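Local structure of protein adenylyltransferase MntA (Aphanizomenon flos-aquae 2012/KM1/D3, 7AE2) at residues B[142-145]-B[146-150]. The protein neutralizes the cognate toxin HepT of a type VII toxin-antitoxin system by transferring two AMP groups in succession from ATP to a toxin tyrosine. Sequence-based numbering, arbitrary orientation.
Sequences ENFL and QRWGV
Phe144 and Trp148, one turn apart, pack their rings together near the C-terminal end of helix 127-148. Phe144 CE1 lies over one face of the indole, offset toward its rim, 3.4 Å from Trp148 CD1. The Phe144 ring and the five-membered ring of Trp148 are inclined at 34°, an oblique pairing. Phe144 CG is anti to the backbone N (chi1 166°), which carries the ring toward the C-terminal end, against the indole. Beside this pair, Leu145 CD2 meets Val150 CG2 at 3.7 Å. These apolar groups form the tight part of the contact.

The polar side is looser. Arg147 NE donates to Asn143 OD1 over 2.8 Å, nearly straight at 173°. The oxygen lies in the guanidinium plane, but the donor sits above the amide carbonyl plane. A water accepts from Arg147 NH2 and lies 2.8 Å from Asn143 OD1, bridging the two side chains. Further round, exposed Gln146 gives a weak bond from NE2 to Glu142 OE2, at 3.4 Å.

The backbone ends in a Schellman motif. Gly149 takes positive phi, and Val150 N donates to Leu145 O at 3.2 Å.

A chain of another protein in the assembly covers part of this tail. On it, an acidic side chain forms a salt bridge with Arg147 NH2, and Trp148 NE1 hydrogen-bonds to an acidic side chain. Basic charge pairs with the Val150 carboxylate and makes a cation-pi contact with Trp148. The Asn143 bond and Phe144 packing are consistent with Arg147 and Trp148 being held for a partner bound by charge as well as apolar packing.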
loop_
_atom_site.group_PDB
_atom_site.type_symbol
_atom_site.label_atom_id
_atom_site.label_comp_id
_atom_site.label_asym_id
_atom_site.label_seq_id
_atom_site.Cartn_x
_atom_site.Cartn_y
_atom_site.Cartn_z
ATOM N N GLU B 142 -18.745 3.768 -21.408
ATOM C CA GLU B 142 -19.572 2.974 -22.313
ATOM C C GLU B 142 -18.746 2.401 -23.458
ATOM O O GLU B 142 -18.980 1.267 -23.893
ATOM C CB GLU B 142 -20.729 3.816 -22.854
ATOM C CG GLU B 142 -21.667 3.056 -23.783
ATOM C CD GLU B 142 -22.304 1.846 -23.118
ATOM O OE1 GLU B 142 -22.627 1.927 -21.913
ATOM O OE2 GLU B 142 -22.479 0.812 -23.799
ATOM N N ASN B 143 -17.770 3.166 -23.954
ATOM C CA ASN B 143 -16.888 2.651 -24.997
ATOM C C ASN B 143 -16.048 1.488 -24.485
ATOM O O ASN B 143 -15.833 0.505 -25.203
ATOM C CB ASN B 143 -15.990 3.766 -25.527
ATOM C CG ASN B 143 -14.837 3.237 -26.358
ATOM O OD1 ASN B 143 -13.727 3.059 -25.858
ATOM N ND2 ASN B 143 -15.100 2.968 -27.632
ATOM N N PHE B 144 -15.553 1.590 -23.249
ATOM C CA PHE B 144 -14.835 0.475 -22.639
ATOM C C PHE B 144 -15.713 -0.769 -22.579
ATOM O O PHE B 144 -15.276 -1.872 -22.927
ATOM C CB PHE B 144 -14.355 0.866 -21.240
ATOM C CG PHE B 144 -13.908 -0.302 -20.405
ATOM C CD1 PHE B 144 -12.607 -0.766 -20.483
ATOM C CD2 PHE B 144 -14.791 -0.934 -19.542
ATOM C CE1 PHE B 144 -12.195 -1.844 -19.721
ATOM C CE2 PHE B 144 -14.386 -2.016 -18.783
ATOM C CZ PHE B 144 -13.087 -2.469 -18.873
ATOM N N LEU B 145 -16.961 -0.609 -22.134
ATOM C CA LEU B 145 -17.851 -1.758 -21.999
ATOM C C LEU B 145 -18.136 -2.403 -23.351
ATOM O O LEU B 145 -18.237 -3.632 -23.449
ATOM C CB LEU B 145 -19.150 -1.332 -21.315
ATOM C CG LEU B 145 -18.996 -0.800 -19.889
ATOM C CD1 LEU B 145 -20.293 -0.170 -19.412
ATOM C CD2 LEU B 145 -18.556 -1.911 -18.941
ATOM N N GLN B 146 -18.256 -1.593 -24.406
ATOM C CA GLN B 146 -18.501 -2.144 -25.736
ATOM C C GLN B 146 -17.286 -2.899 -26.262
ATOM O O GLN B 146 -17.429 -3.966 -26.870
ATOM C CB GLN B 146 -18.890 -1.030 -26.707
ATOM C CG GLN B 146 -20.199 -0.343 -26.377
ATOM C CD GLN B 146 -20.552 0.743 -27.373
ATOM O OE1 GLN B 146 -19.939 0.852 -28.435
ATOM N NE2 GLN B 146 -21.545 1.557 -27.031
ATOM N N ARG B 147 -16.084 -2.354 -26.051
ATOM C CA ARG B 147 -14.880 -3.014 -26.545
ATOM C C ARG B 147 -14.658 -4.352 -25.849
ATOM O O ARG B 147 -14.233 -5.326 -26.481
ATOM C CB ARG B 147 -13.662 -2.106 -26.359
ATOM C CG ARG B 147 -13.643 -0.887 -27.271
ATOM C CD ARG B 147 -12.339 -0.100 -27.145
ATOM N NE ARG B 147 -12.250 0.652 -25.894
ATOM C CZ ARG B 147 -11.494 0.302 -24.858
ATOM N NH1 ARG B 147 -10.747 -0.793 -24.915
ATOM N NH2 ARG B 147 -11.477 1.053 -23.765
ATOM N N TRP B 148 -14.948 -4.422 -24.554
ATOM C CA TRP B 148 -14.728 -5.631 -23.773
ATOM C C TRP B 148 -15.896 -6.609 -23.836
ATOM O O TRP B 148 -15.800 -7.698 -23.262
ATOM C CB TRP B 148 -14.429 -5.264 -22.317
ATOM C CG TRP B 148 -13.039 -4.741 -22.128
ATOM C CD1 TRP B 148 -12.524 -3.578 -22.625
ATOM C CD2 TRP B 148 -11.980 -5.367 -21.397
ATOM N NE1 TRP B 148 -11.210 -3.443 -22.249
ATOM C CE2 TRP B 148 -10.852 -4.527 -21.491
ATOM C CE3 TRP B 148 -11.876 -6.557 -20.669
ATOM C CZ2 TRP B 148 -9.638 -4.838 -20.885
ATOM C CZ3 TRP B 148 -10.669 -6.863 -20.065
ATOM C CH2 TRP B 148 -9.567 -6.007 -20.179
ATOM N N GLY B 149 -16.984 -6.260 -24.517
ATOM C CA GLY B 149 -18.075 -7.201 -24.698
ATOM C C GLY B 149 -18.799 -7.559 -23.422
ATOM O O GLY B 149 -19.312 -8.677 -23.299
ATOM N N VAL B 150 -18.843 -6.643 -22.462
ATOM C CA VAL B 150 -19.591 -6.851 -21.232
ATOM C C VAL B 150 -20.675 -5.788 -21.122
ATOM O O VAL B 150 -20.933 -5.025 -22.057
ATOM C CB VAL B 150 -18.668 -6.826 -19.997
ATOM C CG1 VAL B 150 -17.647 -7.950 -20.069
ATOM C CG2 VAL B 150 -17.976 -5.475 -19.880
ATOM O OXT VAL B 150 -21.318 -5.665 -20.084
HETATM O O HOH W 1 -12.814 3.649 -23.316
#